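Local coordinates for cupin domain-containing protein (PDB 3LAG) that is of unknown function but adopts a cupin beta-barrel fold and holds a nickel ion within the barrel, at residues Gly27-His32 with Gln76-Asn81; Gly47-Val52 with Ser59-Lys64. All blocks are in the same frame, centred on the assembly; numbering follows the deposited sequence.

Contact 1: residues Gly27-His32 with Gln76-Asn81; sequences GSATGH and QHDVRN. With NI (nickel (II) ion), chain F.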
loop_
_atom_site.group_PDB
_atom_site.type_symbol
_atom_site.label_atom_id
_atom_site.label_comp_id
_atom_site.label_asym_id
_atom_site.label_seq_id
_atom_site.Cartn_x
_atom_site.Cartn_y
_atom_site.Cartn_z
ATOM N N GLY B 27 -22.908 3.516 -4.068
ATOM C CA GLY B 27 -24.015 3.416 -3.132
ATOM C C GLY B 27 -23.715 2.620 -1.871
ATOM O O GLY B 27 -24.636 2.184 -1.176
ATOM N N SER B 28 -22.438 2.423 -1.567
ATOM C CA SER B 28 -22.054 1.673 -0.377
ATOM C C SER B 28 -21.534 2.578 0.739
ATOM O O SER B 28 -21.260 3.769 0.524
ATOM C CB SER B 28 -20.996 0.614 -0.725
ATOM O OG SER B 28 -19.752 1.201 -1.059
ATOM N N ALA B 29 -21.396 1.986 1.925
ATOM C CA ALA B 29 -20.832 2.661 3.094
ATOM C C ALA B 29 -20.189 1.648 4.034
ATOM O O ALA B 29 -20.664 0.525 4.160
ATOM C CB ALA B 29 -21.908 3.455 3.824
ATOM N N THR B 30 -19.111 2.050 4.701
ATOM C CA THR B 30 -18.474 1.196 5.703
ATOM C C THR B 30 -19.301 1.130 6.976
ATOM O O THR B 30 -19.183 0.176 7.750
ATOM C CB THR B 30 -17.102 1.750 6.111
ATOM O OG1 THR B 30 -17.253 3.099 6.573
ATOM C CG2 THR B 30 -16.151 1.765 4.930
ATOM N N GLY B 31 -20.132 2.148 7.178
ATOM C CA GLY B 31 -20.691 2.428 8.485
ATOM C C GLY B 31 -19.696 3.215 9.324
ATOM O O GLY B 31 -18.481 3.137 9.114
ATOM N N HIS B 32 -20.216 3.999 10.261
ATOM C CA HIS B 32 -19.380 4.773 11.166
ATOM C C HIS B 32 -18.500 3.858 12.002
ATOM O O HIS B 32 -18.957 2.839 12.529
ATOM C CB HIS B 32 -20.251 5.627 12.082
ATOM C CG HIS B 32 -19.480 6.663 12.834
ATOM N ND1 HIS B 32 -18.810 6.390 14.007
ATOM C CD2 HIS B 32 -19.263 7.972 12.572
ATOM C CE1 HIS B 32 -18.215 7.488 14.436
ATOM N NE2 HIS B 32 -18.474 8.462 13.584
ATOM N N GLN B 76 -12.699 9.302 13.482
ATOM C CA GLN B 76 -14.041 8.733 13.607
ATOM C C GLN B 76 -14.823 9.163 12.384
ATOM O O GLN B 76 -14.984 10.359 12.134
ATOM C CB GLN B 76 -14.769 9.275 14.847
ATOM C CG GLN B 76 -14.070 9.061 16.169
ATOM C CD GLN B 76 -14.929 9.501 17.348
ATOM O OE1 GLN B 76 -15.164 8.732 18.279
ATOM N NE2 GLN B 76 -15.410 10.738 17.304
ATOM N N HIS B 77 -15.322 8.208 11.608
ATOM C CA HIS B 77 -15.998 8.578 10.374
ATOM C C HIS B 77 -16.825 7.434 9.804
ATOM O O HIS B 77 -16.620 6.268 10.156
ATOM C CB HIS B 77 -14.994 9.125 9.322
ATOM C CG HIS B 77 -13.935 8.147 8.896
ATOM N ND1 HIS B 77 -12.824 8.532 8.174
ATOM C CD2 HIS B 77 -13.813 6.811 9.083
ATOM C CE1 HIS B 77 -12.067 7.478 7.934
ATOM N NE2 HIS B 77 -12.649 6.419 8.463
ATOM N N ASP B 78 -17.748 7.788 8.917
ATOM C CA ASP B 78 -18.336 6.824 7.987
ATOM C C ASP B 78 -17.766 7.168 6.624
ATOM O O ASP B 78 -17.644 8.340 6.297
ATOM C CB ASP B 78 -19.858 6.981 7.959
ATOM C CG ASP B 78 -20.557 5.955 7.072
ATOM O OD1 ASP B 78 -19.959 4.912 6.726
ATOM O OD2 ASP B 78 -21.743 6.203 6.774
ATOM N N VAL B 79 -17.399 6.168 5.837
ATOM C CA VAL B 79 -16.898 6.421 4.502
ATOM C C VAL B 79 -17.861 5.796 3.504
ATOM O O VAL B 79 -18.285 4.652 3.665
ATOM C CB VAL B 79 -15.475 5.894 4.357
ATOM C CG1 VAL B 79 -15.086 5.778 2.903
ATOM C CG2 VAL B 79 -14.523 6.808 5.139
ATOM N N ARG B 80 -18.227 6.574 2.494
ATOM C CA ARG B 80 -19.250 6.159 1.549
ATOM C C ARG B 80 -18.834 6.405 0.120
ATOM O O ARG B 80 -17.968 7.236 -0.157
ATOM C CB ARG B 80 -20.535 6.934 1.808
ATOM C CG ARG B 80 -20.939 6.933 3.266
ATOM C CD ARG B 80 -22.219 7.701 3.490
ATOM N NE ARG B 80 -23.386 7.048 2.908
ATOM C CZ ARG B 80 -24.191 6.212 3.563
ATOM N NH1 ARG B 80 -25.239 5.679 2.950
ATOM N NH2 ARG B 80 -23.953 5.903 4.828
ATOM N N ASN B 81 -19.483 5.693 -0.792
ATOM C CA ASN B 81 -19.281 5.927 -2.204
ATOM C C ASN B 81 -20.550 6.460 -2.858
ATOM O O ASN B 81 -21.499 5.705 -3.101
ATOM C CB ASN B 81 -18.816 4.652 -2.890
ATOM C CG ASN B 81 -18.404 4.888 -4.320
ATOM O OD1 ASN B 81 -18.475 6.015 -4.828
ATOM N ND2 ASN B 81 -17.955 3.826 -4.980
HETATM NI NI NI F . -11.902 4.431 8.390
HETATM O O HOH W 1 -11.341 2.202 7.904
#
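Thr30 and Val79 meet where two antiparallel strands of the cupin barrel run side by side. Thr30 N donates a hydrogen bond to Val79 O (2.9 Å), but the return bond is unusual: Val79 N donates almost straight (167°) to the side-chain hydroxyl, Thr30 OG1, at 3.2 Å. With OG1 between the backbone N and carbonyl carbon (chi1 56°), the hydroxyl stands in for a backbone acceptor and also donates to Gly31 O, 2.8 Å from Thr30 OG1. A valine here would probably leave Val79 N without its acceptor and Gly31 O without one of its donors. That carbonyl also bonds ND1 of His33, a nickel ligand. Toward Asn81 the backbones are joined again by Asn81 N to Ser28 O, 2.9 Å. On one side Ala29 CB sits over a face of the Arg80 guanidinium, 3.3 Å from NH2 and displaced toward the rim, while Asp78 OD2 takes NH2 in the guanidinium plane as a salt bridge; Arg80 NE pairs with Glu82. On the other side His77 joins His33 and His35 at the nickel, its NE2 2.1 Å from the ion, and Val79 CG2 lies over the centre of the His77 ring, 3.7 Å above its plane.

Contact 2: residues Gly47-Val52 with Ser59-Lys64; sequences GEMTIV and SLAQLK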
loop_
_atom_site.group_PDB
_atom_site.type_symbol
_atom_site.label_atom_id
_atom_site.label_comp_id
_atom_site.label_asym_id
_atom_site.label_seq_id
_atom_site.Cartn_x
_atom_site.Cartn_y
_atom_site.Cartn_z
ATOM N N GLY B 47 -10.322 8.399 -7.150
ATOM C CA GLY B 47 -11.707 8.360 -6.737
ATOM C C GLY B 47 -12.088 9.540 -5.893
ATOM O O GLY B 47 -11.243 10.343 -5.494
ATOM N N GLU B 48 -13.385 9.602 -5.610
ATOM C CA GLU B 48 -13.943 10.641 -4.764
ATOM C C GLU B 48 -14.755 9.945 -3.691
ATOM O O GLU B 48 -15.829 9.404 -3.945
ATOM C CB GLU B 48 -14.794 11.613 -5.577
ATOM C CG GLU B 48 -14.033 12.233 -6.727
ATOM C CD GLU B 48 -14.870 13.210 -7.505
ATOM O OE1 GLU B 48 -15.555 12.784 -8.461
ATOM O OE2 GLU B 48 -14.844 14.405 -7.157
HETATM N N MSE B 49 -14.183 9.929 -2.492
HETATM C CA MSE B 49 -14.689 9.167 -1.351
HETATM C C MSE B 49 -15.400 10.066 -0.348
HETATM O O MSE B 49 -14.784 10.969 0.227
HETATM C CB MSE B 49 -13.502 8.455 -0.674
HETATM C CG MSE B 49 -13.862 7.466 0.421
HETATM SE SE MSE B 49 -12.281 6.624 1.197
HETATM C CE MSE B 49 -11.662 8.198 2.176
ATOM N N THR B 50 -16.688 9.814 -0.124
ATOM C CA THR B 50 -17.448 10.608 0.825
ATOM C C THR B 50 -17.064 10.231 2.257
ATOM O O THR B 50 -17.052 9.054 2.626
ATOM C CB THR B 50 -18.949 10.423 0.593
ATOM O OG1 THR B 50 -19.275 10.898 -0.720
ATOM C CG2 THR B 50 -19.755 11.194 1.622
ATOM N N ILE B 51 -16.725 11.245 3.053
ATOM C CA ILE B 51 -16.414 11.052 4.460
ATOM C C ILE B 51 -17.465 11.787 5.270
ATOM O O ILE B 51 -17.672 12.990 5.069
ATOM C CB ILE B 51 -15.030 11.628 4.826
ATOM C CG1 ILE B 51 -13.950 10.994 3.939
ATOM C CG2 ILE B 51 -14.747 11.414 6.310
ATOM C CD1 ILE B 51 -12.537 11.472 4.226
ATOM N N VAL B 52 -18.152 11.066 6.154
ATOM C CA VAL B 52 -19.166 11.670 7.009
ATOM C C VAL B 52 -18.589 11.815 8.407
ATOM O O VAL B 52 -18.210 10.827 9.052
ATOM C CB VAL B 52 -20.452 10.839 7.081
ATOM C CG1 VAL B 52 -21.546 11.625 7.826
ATOM C CG2 VAL B 52 -20.915 10.436 5.684
ATOM N N SER B 59 -17.722 15.499 3.308
ATOM C CA SER B 59 -16.718 16.021 2.401
ATOM C C SER B 59 -16.330 14.894 1.454
ATOM O O SER B 59 -16.664 13.734 1.685
ATOM C CB SER B 59 -15.504 16.538 3.172
ATOM O OG SER B 59 -14.924 15.512 3.959
ATOM N N LEU B 60 -15.563 15.229 0.423
ATOM C CA LEU B 60 -15.257 14.283 -0.638
ATOM C C LEU B 60 -13.745 14.160 -0.835
ATOM O O LEU B 60 -13.141 14.945 -1.576
ATOM C CB LEU B 60 -15.923 14.754 -1.927
ATOM C CG LEU B 60 -15.983 13.795 -3.112
ATOM C CD1 LEU B 60 -16.649 12.489 -2.709
ATOM C CD2 LEU B 60 -16.737 14.443 -4.266
ATOM N N ALA B 61 -13.136 13.193 -0.147
ATOM C CA ALA B 61 -11.696 12.990 -0.219
ATOM C C ALA B 61 -11.300 12.678 -1.657
ATOM O O ALA B 61 -11.901 11.811 -2.322
ATOM C CB ALA B 61 -11.267 11.863 0.709
ATOM N N GLN B 62 -10.277 13.390 -2.121
ATOM C CA GLN B 62 -9.763 13.210 -3.465
ATOM C C GLN B 62 -8.586 12.234 -3.453
ATOM O O GLN B 62 -7.445 12.607 -3.159
ATOM C CB GLN B 62 -9.365 14.557 -4.056
ATOM C CG GLN B 62 -10.529 15.536 -4.127
ATOM C CD GLN B 62 -11.653 15.045 -5.019
ATOM O OE1 GLN B 62 -12.789 14.873 -4.571
ATOM N NE2 GLN B 62 -11.342 14.808 -6.286
ATOM N N LEU B 63 -8.892 10.978 -3.762
ATOM C CA LEU B 63 -7.904 9.897 -3.746
ATOM C C LEU B 63 -7.145 9.830 -5.058
ATOM O O LEU B 63 -7.773 9.816 -6.116
ATOM C CB LEU B 63 -8.591 8.543 -3.541
ATOM C CG LEU B 63 -9.463 8.379 -2.303
ATOM C CD1 LEU B 63 -10.033 6.969 -2.236
ATOM C CD2 LEU B 63 -8.675 8.727 -1.049
ATOM N N LYS B 64 -5.817 9.764 -4.990
ATOM C CA LYS B 64 -5.007 9.634 -6.191
ATOM C C LYS B 64 -4.252 8.314 -6.108
ATOM O O LYS B 64 -3.571 8.033 -5.120
ATOM C CB LYS B 64 -4.032 10.809 -6.332
ATOM C CG LYS B 64 -3.127 10.736 -7.562
ATOM C CD LYS B 64 -3.950 10.849 -8.832
ATOM C CE LYS B 64 -3.162 10.405 -10.050
ATOM N NZ LYS B 64 -4.039 10.382 -11.243
HETATM O O HOH W 2 -16.202 15.025 6.296
#
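Ile51 O is gripped twice near the turn of this beta hairpin: Ser59 N donates to it at 3.1 Å, and a water donates a second hydrogen bond. The same water lies 2.7 Å from Ser59 OG; chi1 of 59° sets OG between the backbone N and carbonyl carbon, where the water can link it to Ile51 O. From there the antiparallel ladder runs through the hydrogen-bonded pairs Ile51-Ser59, Met49-Ala61 and Gly47-Leu63, with Ile51 N to Ser59 O (2.8 Å) nearly straight at 170°. The strands are twisted, their directions 145° apart. On the face carrying Met49, Ile51, Ser59, Ala61 and Leu63 the contacts away from Ser59 are mostly apolar. Ala61 CB receives Ile51 CD1 at 3.8 Å and CE of Met49, a selenomethionine, at 4.0 Å; the Leu63 and Met49 side chains cross at a slant, with Leu63 CD1 4.1 Å from Met49 CB. The reverse face bears Glu48, Thr50, Leu60 and Gln62, all but Thr50 exposed. Within the chain, strand 58-63 is an outermost strand of the sheet, whereas strand 47-52 has strand 76-80 as its other neighbour. Met49 reaches Ile87 and Phe89 of strand 87-94, and Met49 and Leu63 touch Tyr69 of strand 69-71.

How the contacts relate
Four consecutive strands of one sheet carry both contacts, in the order 58-63, 47-52, 76-80, 28-34, and the centres of contacts 1 and 2 lie about 11 Å apart. The seam between them is probably hydrogen-bonded, with Arg80 N 2.7 Å from Thr50 O and Val52 N 2.8 Å from Asp78 O. Side chains meet there too, Val79 CG1 coming within 3.2 Å of Met49 CG. Along the chain, the whole hairpin of contact 2 falls between the two strands of contact 1. Contact 1 supplies a nickel ligand directly; contact 2 stays further off, the Met49 side chain about 7 Å from the ion, although Ile51 packs against the ligand His77.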